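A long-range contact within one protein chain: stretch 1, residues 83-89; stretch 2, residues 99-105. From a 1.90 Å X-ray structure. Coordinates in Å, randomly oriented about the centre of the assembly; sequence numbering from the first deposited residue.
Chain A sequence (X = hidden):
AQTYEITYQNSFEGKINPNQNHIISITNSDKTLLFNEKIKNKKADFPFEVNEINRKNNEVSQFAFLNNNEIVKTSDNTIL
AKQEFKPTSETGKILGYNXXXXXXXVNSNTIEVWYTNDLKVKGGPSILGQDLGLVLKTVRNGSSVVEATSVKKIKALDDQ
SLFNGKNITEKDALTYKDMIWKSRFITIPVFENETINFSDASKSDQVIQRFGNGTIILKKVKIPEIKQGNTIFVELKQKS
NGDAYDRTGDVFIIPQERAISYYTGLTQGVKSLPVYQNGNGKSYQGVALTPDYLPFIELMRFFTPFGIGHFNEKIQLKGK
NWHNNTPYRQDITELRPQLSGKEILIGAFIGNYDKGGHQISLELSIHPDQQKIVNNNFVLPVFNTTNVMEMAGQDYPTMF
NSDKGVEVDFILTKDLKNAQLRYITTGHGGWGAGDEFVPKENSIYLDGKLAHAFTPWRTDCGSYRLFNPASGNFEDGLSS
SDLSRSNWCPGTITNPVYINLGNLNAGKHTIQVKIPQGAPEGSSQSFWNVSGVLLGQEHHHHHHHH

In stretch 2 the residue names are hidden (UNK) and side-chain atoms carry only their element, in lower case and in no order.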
ATOM      1  N   GLN A  83     -12.067 -23.503 -26.531  1.00 22.62           N
ATOM      2  CA  GLN A  83     -10.687 -23.891 -26.840  1.00 23.21           C
ATOM      3  C   GLN A  83     -10.643 -24.228 -28.317  1.00 23.38           C
ATOM      4  O   GLN A  83     -11.547 -24.885 -28.803  1.00 24.09           O
ATOM      5  CB  GLN A  83     -10.252 -25.104 -25.995  1.00 21.22           C
ATOM      6  CG  GLN A  83     -10.285 -24.786 -24.508  1.00 21.30           C
ATOM      7  CD  GLN A  83      -9.740 -25.892 -23.622  1.00 21.05           C
ATOM      8  OE1 GLN A  83      -9.415 -26.996 -24.078  1.00 19.43           O
ATOM      9  NE2 GLN A  83      -9.611 -25.578 -22.338  1.00 19.25           N
ATOM     10  N   GLU A  84      -9.607 -23.773 -29.007  1.00 25.37           N
ATOM     11  CA  GLU A  84      -9.419 -24.037 -30.434  1.00 28.75           C
ATOM     12  C   GLU A  84      -8.177 -24.878 -30.649  1.00 26.58           C
ATOM     13  O   GLU A  84      -7.074 -24.411 -30.390  1.00 26.38           O
ATOM     14  CB  GLU A  84      -9.207 -22.729 -31.188  1.00 32.82           C
ATOM     15  CG  GLU A  84     -10.458 -21.915 -31.422  1.00 37.67           C
ATOM     16  CD  GLU A  84     -10.201 -20.755 -32.378  1.00 43.66           C
ATOM     17  OE1 GLU A  84      -9.585 -19.749 -31.961  1.00 47.06           O
ATOM     18  OE2 GLU A  84     -10.607 -20.858 -33.555  1.00 49.59           O
ATOM     19  N   PHE A  85      -8.364 -26.097 -31.143  1.00 25.28           N
ATOM     20  CA  PHE A  85      -7.261 -27.009 -31.446  1.00 26.26           C
ATOM     21  C   PHE A  85      -7.130 -27.311 -32.939  1.00 27.28           C
ATOM     22  O   PHE A  85      -8.134 -27.416 -33.646  1.00 27.89           O
ATOM     23  CB  PHE A  85      -7.427 -28.308 -30.654  1.00 26.43           C
ATOM     24  CG  PHE A  85      -7.016 -28.172 -29.226  1.00 25.69           C
ATOM     25  CD1 PHE A  85      -5.679 -28.278 -28.867  1.00 25.90           C
ATOM     26  CD2 PHE A  85      -7.953 -27.890 -28.242  1.00 26.70           C
ATOM     27  CE1 PHE A  85      -5.288 -28.117 -27.544  1.00 26.16           C
ATOM     28  CE2 PHE A  85      -7.564 -27.724 -26.921  1.00 24.60           C
ATOM     29  CZ  PHE A  85      -6.237 -27.834 -26.574  1.00 24.88           C
ATOM     30  N   LYS A  86      -5.891 -27.415 -33.406  1.00 27.34           N
ATOM     31  CA  LYS A  86      -5.599 -27.885 -34.757  1.00 30.02           C
ATOM     32  C   LYS A  86      -5.176 -29.356 -34.663  1.00 28.37           C
ATOM     33  O   LYS A  86      -4.345 -29.706 -33.812  1.00 25.05           O
ATOM     34  CB  LYS A  86      -4.457 -27.079 -35.392  1.00 34.16           C
ATOM     35  CG  LYS A  86      -4.628 -25.561 -35.417  1.00 39.24           C
ATOM     36  CD  LYS A  86      -5.512 -25.076 -36.566  1.00 43.23           C
ATOM     37  CE  LYS A  86      -6.986 -24.968 -36.181  1.00 47.25           C
ATOM     38  NZ  LYS A  86      -7.242 -23.918 -35.150  1.00 50.14           N
ATOM     39  N   PRO A  87      -5.740 -30.219 -35.530  1.00 27.35           N
ATOM     40  CA  PRO A  87      -5.351 -31.626 -35.509  1.00 26.87           C
ATOM     41  C   PRO A  87      -3.968 -31.836 -36.131  1.00 26.71           C
ATOM     42  O   PRO A  87      -3.495 -30.995 -36.909  1.00 26.27           O
ATOM     43  CB  PRO A  87      -6.465 -32.315 -36.336  1.00 27.31           C
ATOM     44  CG  PRO A  87      -6.977 -31.255 -37.259  1.00 27.13           C
ATOM     45  CD  PRO A  87      -6.765 -29.931 -36.563  1.00 27.69           C
ATOM     46  N   THR A  88      -3.300 -32.911 -35.733  1.00 24.54           N
ATOM     47  CA  THR A  88      -2.113 -33.389 -36.422  1.00 24.93           C
ATOM     48  C   THR A  88      -2.272 -34.887 -36.673  1.00 24.52           C
ATOM     49  O   THR A  88      -3.180 -35.532 -36.146  1.00 24.44           O
ATOM     50  CB  THR A  88      -0.800 -33.193 -35.619  1.00 26.13           C
ATOM     51  OG1 THR A  88      -0.662 -34.228 -34.631  1.00 24.45           O
ATOM     52  CG2 THR A  88      -0.746 -31.818 -34.964  1.00 26.98           C
ATOM     53  N   SER A  89      -1.369 -35.437 -37.467  1.00 24.45           N
ATOM     54  CA  SER A  89      -1.379 -36.863 -37.724  1.00 24.94           C
ATOM     55  C   SER A  89      -0.452 -37.617 -36.750  1.00 22.92           C
ATOM     56  O   SER A  89      -0.244 -38.813 -36.907  1.00 23.37           O
ATOM     57  CB  SER A  89      -0.996 -37.120 -39.186  1.00 25.38           C
ATOM     58  OG  SER A  89       0.321 -36.662 -39.442  1.00 30.02           O
ATOM     59  N   UNK A  99      -2.321 -42.428 -28.011  1.00 16.91           N
ATOM     60  CA  UNK A  99      -2.456 -40.971 -27.942  1.00 17.47           C
ATOM     61  C   UNK A  99      -2.393 -40.345 -29.334  1.00 18.31           C
ATOM     62  O   UNK A  99      -1.746 -40.884 -30.251  1.00 17.85           O
ATOM     63  c   UNK A  99      -1.624 -40.718 -25.559  1.00 17.51           C
ATOM     64  c   UNK A  99      -1.396 -40.306 -27.021  1.00 17.36           C
ATOM     65  c   UNK A  99       0.029 -40.646 -27.442  1.00 16.82           C
ATOM     66  N   UNK A 100      -3.092 -39.218 -29.456  1.00 18.20           N
ATOM     67  CA  UNK A 100      -3.069 -38.337 -30.617  1.00 18.78           C
ATOM     68  C   UNK A 100      -2.587 -36.987 -30.133  1.00 18.86           C
ATOM     69  O   UNK A 100      -2.804 -36.606 -28.989  1.00 18.31           O
ATOM     70  n   UNK A 100      -5.921 -38.292 -34.545  1.00 22.24           N
ATOM     71  c   UNK A 100      -4.467 -38.170 -31.209  1.00 18.43           C
ATOM     72  c   UNK A 100      -6.760 -38.199 -33.311  1.00 21.53           C
ATOM     73  c   UNK A 100      -5.004 -39.405 -31.905  1.00 19.53           C
ATOM     74  c   UNK A 100      -6.474 -39.295 -32.292  1.00 20.80           C
ATOM     75  N   UNK A 101      -1.898 -36.271 -30.998  1.00 19.23           N
ATOM     76  CA  UNK A 101      -1.465 -34.949 -30.694  1.00 19.83           C
ATOM     77  C   UNK A 101      -2.316 -33.926 -31.401  1.00 20.38           C
ATOM     78  O   UNK A 101      -2.654 -34.086 -32.580  1.00 20.94           O
ATOM     79  c   UNK A 101       0.579 -33.490 -30.546  1.00 21.34           C
ATOM     80  c   UNK A 101      -0.020 -34.756 -31.117  1.00 20.89           C
ATOM     81  c   UNK A 101       1.959 -32.194 -32.208  1.00 24.42           C
ATOM     82  n   UNK A 101       3.334 -31.823 -32.612  1.00 25.83           N
ATOM     83  c   UNK A 101       1.974 -33.235 -31.110  1.00 23.35           C
ATOM     84  N   UNK A 102      -2.633 -32.857 -30.676  1.00 20.52           N
ATOM     85  CA  UNK A 102      -3.273 -31.672 -31.247  1.00 20.59           C
ATOM     86  C   UNK A 102      -2.526 -30.470 -30.722  1.00 22.45           C
ATOM     87  O   UNK A 102      -1.793 -30.571 -29.720  1.00 21.25           O
ATOM     88  c   UNK A 102      -4.723 -31.601 -30.849  1.00 20.51           C
ATOM     89  N   UNK A 103      -2.710 -29.338 -31.396  1.00 23.31           N
ATOM     90  CA  UNK A 103      -1.965 -28.125 -31.079  1.00 24.90           C
ATOM     91  C   UNK A 103      -2.919 -26.961 -30.883  1.00 26.56           C
ATOM     92  O   UNK A 103      -3.897 -26.818 -31.623  1.00 25.55           O
ATOM     93  c   UNK A 103      -0.078 -28.912 -32.548  1.00 26.16           C
ATOM     94  c   UNK A 103      -0.979 -27.746 -32.199  1.00 25.85           C
ATOM     95  c   UNK A 103      -0.127 -26.547 -31.780  1.00 26.89           C
ATOM     96  N   UNK A 104      -2.641 -26.149 -29.862  1.00 28.60           N
ATOM     97  CA  UNK A 104      -3.374 -24.905 -29.646  1.00 29.90           C
ATOM     98  C   UNK A 104      -2.418 -23.764 -29.364  1.00 32.00           C
ATOM     99  O   UNK A 104      -1.227 -23.975 -29.085  1.00 29.02           O
ATOM    100  c   UNK A 104      -3.786 -25.132 -27.116  1.00 29.83           C
ATOM    101  c   UNK A 104      -4.426 -25.005 -28.524  1.00 30.00           C
ATOM    102  o   UNK A 104      -5.272 -23.848 -28.564  1.00 31.19           O
ATOM    103  N   UNK A 105      -2.974 -22.557 -29.442  1.00 34.47           N
ATOM    104  CA  UNK A 105      -2.244 -21.318 -29.243  1.00 37.52           C
ATOM    105  C   UNK A 105      -3.003 -20.440 -28.240  1.00 38.20           C
ATOM    106  O   UNK A 105      -4.166 -20.124 -28.453  1.00 40.42           O
ATOM    107  c   UNK A 105      -2.094 -20.596 -30.584  1.00 39.28           C
ATOM    108  o   UNK A 105      -1.248 -19.464 -30.468  1.00 42.51           O
TER
HETATM  109  O   HOH W   1      -3.115 -37.765 -34.428  1.00 24.16           O
HETATM  110  O   HOH W   2      -5.074 -34.500 -33.651  1.00 24.24           O
HETATM  111  O   HOH W   3      -6.280 -35.798 -35.773  1.00 24.63           O

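Position 99 carries three side-chain carbons: one bonded to CA, and two more attached to it. The side chain is out of reach of stretch 1, so the identification rests on its atoms alone. A beta-branched, all-carbon side chain of this size is valine, Val99.

At position 100 four carbons run in an unbranched row and end in a nitrogen. The CA-to-CB bond points sideways, yet the chain end comes nearer: the terminal nitrogen of position 100 lies 4.2 Å from O of Thr88. The pattern is that of lysine. That gap is too long for direct bonding, and two waters fill it. Water 1 donates to Thr88 O (2.8 Å from the water O) and accepts from Lys100 NZ (2.9 Å); water 3 does the same, its O 3.1 Å from Thr88 O and 2.8 Å from Lys100 NZ.

Position 101 repeats the count, four carbons in a row and a terminal nitrogen. The hydrogen bonds here come from the backbone, while the CB at position 101 lies 3.6 Å from Thr88 OG1. The residue is again lysine. O of Lys101 accepts a hydrogen bond from Thr88 OG1 at 2.9 Å and a weak one from Thr88 N at 3.4 Å, whose N-H...O angle is only 136°. Water 2 supports this bent link, its O donating to Lys101 O (2.7 Å) and accepting from Thr88 N (3.2 Å).

The single side-chain carbon of position 102 lies 4.0 Å from Phe85 CD1, an apolar contact, and one carbon means alanine. CA of Ala102 approaches Lys86 O at 3.4 Å. Ala102 pairs with Pro87 as a non-hydrogen-bonded antiparallel pair, CA to CA 4.7 Å, with both side chains on the same face of the sheet.

Position 103 has three carbons, the first carrying the other two, and one of the outer carbons reaches CG2 of Thr88 at 3.8 Å. This is valine; the carbon is CG2 of Val103, and chi1 is t (-175°). The backbone closes a hydrogen-bonded antiparallel pair with Lys86: Lys86 N to Val103 O is 2.7 Å at 173°, and Val103 N to Lys86 O is 2.9 Å at 163°. The same Val103 O also receives a CA-H...O contact from Phe85 CA at 3.4 Å.

Position 104 shows a first carbon bearing one oxygen and one carbon. The oxygen lies 2.6 Å from Glu84 O, the outer carbon 3.4 Å from Phe85 CE1, and CB 3.8 Å from the Phe85 ring centroid, 29° off the normal, a CH-pi contact over one face. These atoms define threonine, and OG1 of Thr104 donates to Glu84 O.

One carbon followed by one oxygen at position 105, without contact to stretch 1, gives serine, Ser105.

The contact, burying 436 Å² in total, is centred on the nearly straight hydrogen bonds between Lys86 and Val103. Toward Thr104, the hydroxyl bond to Glu84 and the packing against Phe85 extend it beyond the paired backbones. Toward Lys100, direct pairing weakens, and the Thr88 hydroxyl and bridging waters supplement the backbone link.

Stretch 2 (99-105) VKKAVTS
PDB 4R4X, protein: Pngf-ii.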